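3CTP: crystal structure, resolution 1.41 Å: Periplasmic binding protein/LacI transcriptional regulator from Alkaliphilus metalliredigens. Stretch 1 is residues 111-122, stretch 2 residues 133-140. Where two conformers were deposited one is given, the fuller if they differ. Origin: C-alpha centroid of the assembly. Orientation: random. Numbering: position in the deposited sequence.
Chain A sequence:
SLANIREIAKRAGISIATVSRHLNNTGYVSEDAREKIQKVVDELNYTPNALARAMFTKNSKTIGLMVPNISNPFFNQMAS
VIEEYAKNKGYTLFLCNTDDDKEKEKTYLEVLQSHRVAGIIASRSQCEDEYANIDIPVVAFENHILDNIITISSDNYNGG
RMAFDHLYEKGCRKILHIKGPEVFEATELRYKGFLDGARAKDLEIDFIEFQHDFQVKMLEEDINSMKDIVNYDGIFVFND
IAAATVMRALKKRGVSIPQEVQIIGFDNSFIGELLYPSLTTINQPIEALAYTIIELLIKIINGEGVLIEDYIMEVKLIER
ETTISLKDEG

Stretch 1 (111-122) VLQSHRVAGIIA
Stretch 2, residues 133-140: NIDIPVVA

Stretch 1 leaves a helix (111-114), turns, and enters a strand that includes I120, I121 and A122; stretch 2 approaches as a loop and becomes a strand at V138. The two strands run parallel, their axes 15° apart and 4.7 Å at closest approach, with I120 paired to V138, I121 to V139 and A122 to A140 (CA-CA 4.8, 5.1 and 4.6 Å). The contact buries 544 Å² in total.

The turn that delivers stretch 1 to the sheet is a Schellman motif: R116 takes positive phi (56/44), R116 N bonds to Q113 O at 3.0 Å, and V117 N makes a weak bond to L112 O at 3.4 Å. V111 O receives H115 N at 3.0 Å, H115 ND1 at 2.9 Å and S114 OG at 2.8 Å, gathering the last turn around one carbonyl.

Along stretch 2, N133 makes no contact. I134 (-48/142; chi1 93°, between wells, chi2 t) points toward stretch 1, where its CD1 lies 4.5 Å from I120 CD1. The extended side chain of Q113 (chi1 t, chi2 t, chi3 103°) reaches the same residue, with NE2 3.8 Å from I134 CA. D135 (-116/49) is not extended, whereas I134 before it and I136 after it have psi near 140°, and the end of its side chain leads away.

I136 (-135/140, m and t) has the largest buried area in the contact, 94 Å². Its CD1 packs against the last helical turn, 3.6 Å from Q113 CA, and against V117 in the loop beyond it, 4.5 Å from V117 CG2, while its CG2 lies 3.8 Å from G119 CA and 4.2 Å from I120 CG1. This one side chain therefore spans the turn between helix and strand. P137 (-60/138, C-gamma exo) sets its CD 3.4 Å from A118 O; its own carbonyl O accepts I120 N at 2.9 Å and a CA-H...O contact from G119 CA at 3.3 Å.

From here the parallel ladder takes over. V138 (-137/138, chi1 t) shares a sheet face with I120 and A122: its CG2 is 4.2 Å from I120 CB and its CG1 is 4.2 Å from A122 CB, while its CA approaches I120 O at 3.2 Å. V139 (-124/155, chi1 m) turns to the other face, where its CG2 meets I121 CG1 (I121 m, t) at 4.1 Å. Its backbone bonds in both directions, V139 N to I120 O at 3.1 Å and A122 N to V139 O at 2.9 Å, so it bridges the residues flanking I121. A140 (-118/141) returns to the face of V138, its CA 3.3 Å from A122 O.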

ATOM      1  N   VAL A 111      -5.018 -22.534   7.175  1.00 12.59           N
ATOM      2  CA  VAL A 111      -3.984 -22.737   6.170  1.00 12.86           C
ATOM      3  C   VAL A 111      -2.589 -22.608   6.806  1.00 12.44           C
ATOM      4  O   VAL A 111      -1.698 -23.430   6.550  1.00 14.73           O
ATOM      5  CB  VAL A 111      -4.150 -21.742   5.026  1.00 15.33           C
ATOM      6  CG1 VAL A 111      -2.991 -21.861   4.064  1.00 21.50           C
ATOM      7  CG2 VAL A 111      -5.482 -21.994   4.308  1.00 17.55           C
ATOM      8  N   LEU A 112      -2.384 -21.595   7.645  1.00 12.17           N
ATOM      9  CA  LEU A 112      -1.088 -21.461   8.324  1.00 11.87           C
ATOM     10  C   LEU A 112      -0.785 -22.670   9.208  1.00 14.02           C
ATOM     11  O   LEU A 112       0.343 -23.161   9.244  1.00 14.84           O
ATOM     12  CB  LEU A 112      -1.070 -20.170   9.154  1.00 11.38           C
ATOM     13  CG  LEU A 112      -1.043 -18.910   8.282  1.00 12.86           C
ATOM     14  CD1 LEU A 112      -1.388 -17.645   9.072  1.00 14.73           C
ATOM     15  CD2 LEU A 112       0.353 -18.783   7.591  1.00 13.54           C
ATOM     16  N   GLN A 113      -1.780 -23.154   9.946  1.00 14.01           N
ATOM     17  CA  GLN A 113      -1.593 -24.369  10.763  1.00 16.48           C
ATOM     18  C   GLN A 113      -1.227 -25.579   9.903  1.00 17.00           C
ATOM     19  O   GLN A 113      -0.351 -26.378  10.265  1.00 18.11           O
ATOM     20  CB  GLN A 113      -2.877 -24.663  11.551  1.00 18.53           C
ATOM     21  CG  GLN A 113      -2.972 -26.054  12.139  1.00 42.77           C
ATOM     22  CD  GLN A 113      -4.269 -26.249  12.904  1.00 31.73           C
ATOM     23  OE1 GLN A 113      -5.203 -26.885  12.410  1.00 48.11           O
ATOM     24  NE2 GLN A 113      -4.343 -25.678  14.102  1.00 45.37           N
ATOM     25  N   SER A 114      -1.907 -25.735   8.767  1.00 15.31           N
ATOM     26  CA  SER A 114      -1.686 -26.899   7.920  1.00 16.22           C
ATOM     27  C   SER A 114      -0.287 -26.854   7.317  1.00 17.05           C
ATOM     28  O   SER A 114       0.325 -27.891   7.039  1.00 17.87           O
ATOM     29  CB  SER A 114      -2.755 -26.985   6.820  1.00 17.29           C
ATOM     30  OG  SER A 114      -2.490 -26.053   5.777  1.00 30.69           O
ATOM     31  N   HIS A 115       0.236 -25.637   7.148  1.00 16.74           N
ATOM     32  CA  HIS A 115       1.609 -25.431   6.647  1.00 15.99           C
ATOM     33  C   HIS A 115       2.671 -25.394   7.742  1.00 17.50           C
ATOM     34  O   HIS A 115       3.855 -25.183   7.459  1.00 19.78           O
ATOM     35  CB  HIS A 115       1.676 -24.158   5.801  1.00 16.70           C
ATOM     36  CG  HIS A 115       1.113 -24.345   4.436  1.00 21.15           C
ATOM     37  ND1 HIS A 115      -0.242 -24.300   4.183  1.00 19.63           N
ATOM     38  CD2 HIS A 115       1.707 -24.651   3.258  1.00 22.05           C
ATOM     39  CE1 HIS A 115      -0.455 -24.538   2.902  1.00 27.68           C
ATOM     40  NE2 HIS A 115       0.710 -24.759   2.320  1.00 21.62           N
ATOM     41  N   ARG A 116       2.252 -25.593   8.984  1.00 16.54           N
ATOM     42  CA  ARG A 116       3.176 -25.757  10.095  1.00 17.58           C
ATOM     43  C   ARG A 116       4.140 -24.586  10.238  1.00 18.00           C
ATOM     44  O   ARG A 116       5.352 -24.779  10.448  1.00 17.92           O
ATOM     45  CB  ARG A 116       3.982 -27.057   9.944  1.00 20.31           C
ATOM     46  CG  ARG A 116       3.156 -28.325  10.091  1.00 37.05           C
ATOM     47  CD  ARG A 116       4.079 -29.543  10.037  1.00 35.66           C
ATOM     48  NE  ARG A 116       3.478 -30.725  10.644  1.00 44.15           N
ATOM     49  CZ  ARG A 116       3.610 -31.059  11.924  1.00 42.78           C
ATOM     50  NH1 ARG A 116       4.314 -30.286  12.746  1.00 45.62           N
ATOM     51  NH2 ARG A 116       3.022 -32.153  12.387  1.00 46.50           N
ATOM     52  N   VAL A 117       3.627 -23.374  10.113  1.00 15.78           N
ATOM     53  CA  VAL A 117       4.487 -22.209  10.393  1.00 14.65           C
ATOM     54  C   VAL A 117       4.916 -22.218  11.850  1.00 14.15           C
ATOM     55  O   VAL A 117       4.269 -22.846  12.700  1.00 14.38           O
ATOM     56  CB  VAL A 117       3.798 -20.874  10.022  1.00 14.52           C
ATOM     57  CG1 VAL A 117       3.475 -20.874   8.531  1.00 16.97           C
ATOM     58  CG2 VAL A 117       2.536 -20.646  10.868  1.00 14.32           C
ATOM     59  N   ALA A 118       5.991 -21.495  12.166  1.00 12.15           N
ATOM     60  CA  ALA A 118       6.526 -21.525  13.506  1.00 13.08           C
ATOM     61  C   ALA A 118       5.694 -20.691  14.461  1.00 13.14           C
ATOM     62  O   ALA A 118       5.683 -20.933  15.667  1.00 13.30           O
ATOM     63  CB  ALA A 118       7.968 -20.994  13.508  1.00 15.64           C
ATOM     64  N   GLY A 119       5.035 -19.672  13.921  1.00 11.78           N
ATOM     65  CA  GLY A 119       4.255 -18.761  14.760  1.00 10.95           C
ATOM     66  C   GLY A 119       3.374 -17.891  13.876  1.00  8.78           C
ATOM     67  O   GLY A 119       3.571 -17.841  12.674  1.00  9.72           O
ATOM     68  N   ILE A 120       2.389 -17.245  14.493  1.00  8.38           N
ATOM     69  CA  ILE A 120       1.437 -16.404  13.774  1.00  8.52           C
ATOM     70  C   ILE A 120       1.311 -15.064  14.490  1.00  8.89           C
ATOM     71  O   ILE A 120       1.261 -15.016  15.735  1.00  9.51           O
ATOM     72  CB  ILE A 120       0.054 -17.082  13.753  1.00 10.08           C
ATOM     73  CG1 ILE A 120       0.143 -18.373  12.915  1.00 10.38           C
ATOM     74  CG2 ILE A 120      -1.035 -16.127  13.216  1.00 11.55           C
ATOM     75  CD1 ILE A 120      -1.194 -19.197  12.919  1.00 15.74           C
ATOM     76  N   ILE A 121       1.285 -13.987  13.710  1.00  7.82           N
ATOM     77  CA  ILE A 121       1.009 -12.638  14.221  1.00  7.70           C
ATOM     78  C   ILE A 121      -0.371 -12.283  13.696  1.00  9.34           C
ATOM     79  O   ILE A 121      -0.556 -12.158  12.495  1.00  9.71           O
ATOM     80  CB  ILE A 121       2.050 -11.606  13.698  1.00  7.64           C
ATOM     81  CG1 ILE A 121       3.449 -12.002  14.170  1.00  9.91           C
ATOM     82  CG2 ILE A 121       1.670 -10.175  14.177  1.00  9.78           C
ATOM     83  CD1 ILE A 121       4.598 -11.332  13.322  1.00  9.73           C
ATOM     84  N   ALA A 122      -1.316 -12.044  14.611  0.50  9.26           N
ATOM     85  CA  ALA A 122      -2.730 -11.847  14.283  0.50  8.43           C
ATOM     86  C   ALA A 122      -3.160 -10.388  14.468  0.50  8.07           C
ATOM     87  O   ALA A 122      -3.360  -9.918  15.600  0.50  6.58           O
ATOM     88  CB  ALA A 122      -3.577 -12.768  15.175  0.50  9.46           C
ATOM     89  N   ASN A 133      -7.696 -23.843  20.311  1.00 38.02           N
ATOM     90  CA  ASN A 133      -7.120 -25.166  20.159  1.00 41.43           C
ATOM     91  C   ASN A 133      -5.838 -25.163  19.335  1.00 43.48           C
ATOM     92  O   ASN A 133      -4.973 -26.023  19.514  1.00 44.70           O
ATOM     93  CB  ASN A 133      -8.158 -26.109  19.551  1.00 42.36           C
ATOM     94  CG  ASN A 133      -9.254 -25.361  18.816  1.00 54.46           C
ATOM     95  OD1 ASN A 133     -10.431 -25.725  18.897  1.00 45.15           O
ATOM     96  ND2 ASN A 133      -8.877 -24.289  18.113  1.00 43.93           N
ATOM     97  N   ILE A 134      -5.711 -24.194  18.435  1.00 43.62           N
ATOM     98  CA  ILE A 134      -4.534 -24.158  17.589  1.00 43.16           C
ATOM     99  C   ILE A 134      -3.347 -24.338  18.517  1.00 42.51           C
ATOM    100  O   ILE A 134      -3.363 -23.861  19.649  1.00 44.41           O
ATOM    101  CB  ILE A 134      -4.445 -22.864  16.761  1.00 43.08           C
ATOM    102  CG1 ILE A 134      -3.615 -21.801  17.476  1.00 50.22           C
ATOM    103  CG2 ILE A 134      -5.840 -22.340  16.439  1.00 50.97           C
ATOM    104  CD1 ILE A 134      -3.356 -20.582  16.605  1.00 43.17           C
ATOM    105  N   ASP A 135      -2.346 -25.079  18.063  1.00 39.74           N
ATOM    106  CA  ASP A 135      -1.212 -25.404  18.905  1.00 37.06           C
ATOM    107  C   ASP A 135       0.039 -24.779  18.309  1.00 32.53           C
ATOM    108  O   ASP A 135       1.064 -25.436  18.138  1.00 34.23           O
ATOM    109  CB  ASP A 135      -1.049 -26.921  18.993  1.00 38.92           C
ATOM    110  CG  ASP A 135      -0.140 -27.337  20.119  1.00 49.62           C
ATOM    111  OD1 ASP A 135      -0.623 -28.015  21.051  1.00 43.37           O
ATOM    112  OD2 ASP A 135       1.053 -26.973  20.078  1.00 46.03           O
ATOM    113  N   ILE A 136      -0.067 -23.503  17.977  1.00 25.61           N
ATOM    114  CA  ILE A 136       1.012 -22.776  17.334  1.00 20.50           C
ATOM    115  C   ILE A 136       1.090 -21.456  18.076  1.00 16.76           C
ATOM    116  O   ILE A 136       0.052 -20.899  18.436  1.00 16.32           O
ATOM    117  CB  ILE A 136       0.690 -22.502  15.853  1.00 20.89           C
ATOM    118  CG1 ILE A 136       0.741 -23.798  15.036  1.00 26.89           C
ATOM    119  CG2 ILE A 136       1.677 -21.518  15.260  1.00 22.97           C
ATOM    120  CD1 ILE A 136       0.495 -23.582  13.544  1.00 26.62           C
ATOM    121  N   PRO A 137       2.304 -20.959  18.333  1.00 14.67           N
ATOM    122  CA  PRO A 137       2.443 -19.676  19.036  1.00 12.27           C
ATOM    123  C   PRO A 137       1.780 -18.533  18.278  1.00 11.03           C
ATOM    124  O   PRO A 137       1.925 -18.437  17.047  1.00 11.24           O
ATOM    125  CB  PRO A 137       3.963 -19.451  19.061  1.00 13.40           C
ATOM    126  CG  PRO A 137       4.525 -20.898  19.075  1.00 14.44           C
ATOM    127  CD  PRO A 137       3.592 -21.672  18.180  1.00 15.38           C
ATOM    128  N   VAL A 138       1.087 -17.669  19.012  1.00  9.65           N
ATOM    129  CA  VAL A 138       0.396 -16.520  18.421  1.00  9.45           C
ATOM    130  C   VAL A 138       0.649 -15.301  19.298  1.00 10.01           C
ATOM    131  O   VAL A 138       0.627 -15.409  20.540  1.00 10.87           O
ATOM    132  CB  VAL A 138      -1.160 -16.725  18.405  1.00  9.31           C
ATOM    133  CG1 VAL A 138      -1.870 -15.443  17.933  1.00 11.53           C
ATOM    134  CG2 VAL A 138      -1.545 -17.899  17.524  1.00 12.93           C
ATOM    135  N   VAL A 139       0.907 -14.150  18.674  1.00  9.19           N
ATOM    136  CA  VAL A 139       0.793 -12.855  19.348  1.00  9.18           C
ATOM    137  C   VAL A 139      -0.169 -11.987  18.536  1.00  9.59           C
ATOM    138  O   VAL A 139      -0.358 -12.229  17.336  1.00 10.08           O
ATOM    139  CB  VAL A 139       2.119 -12.121  19.534  1.00  9.79           C
ATOM    140  CG1 VAL A 139       3.052 -12.969  20.402  1.00  8.41           C
ATOM    141  CG2 VAL A 139       2.797 -11.797  18.181  1.00 10.26           C
ATOM    142  N   ALA A 140      -0.807 -11.017  19.194  1.00  8.33           N
ATOM    143  CA  ALA A 140      -1.870 -10.234  18.527  1.00  9.36           C
ATOM    144  C   ALA A 140      -1.467  -8.786  18.454  1.00  9.47           C
ATOM    145  O   ALA A 140      -0.869  -8.265  19.392  1.00 10.42           O
ATOM    146  CB  ALA A 140      -3.167 -10.325  19.325  1.00 10.47           C
TER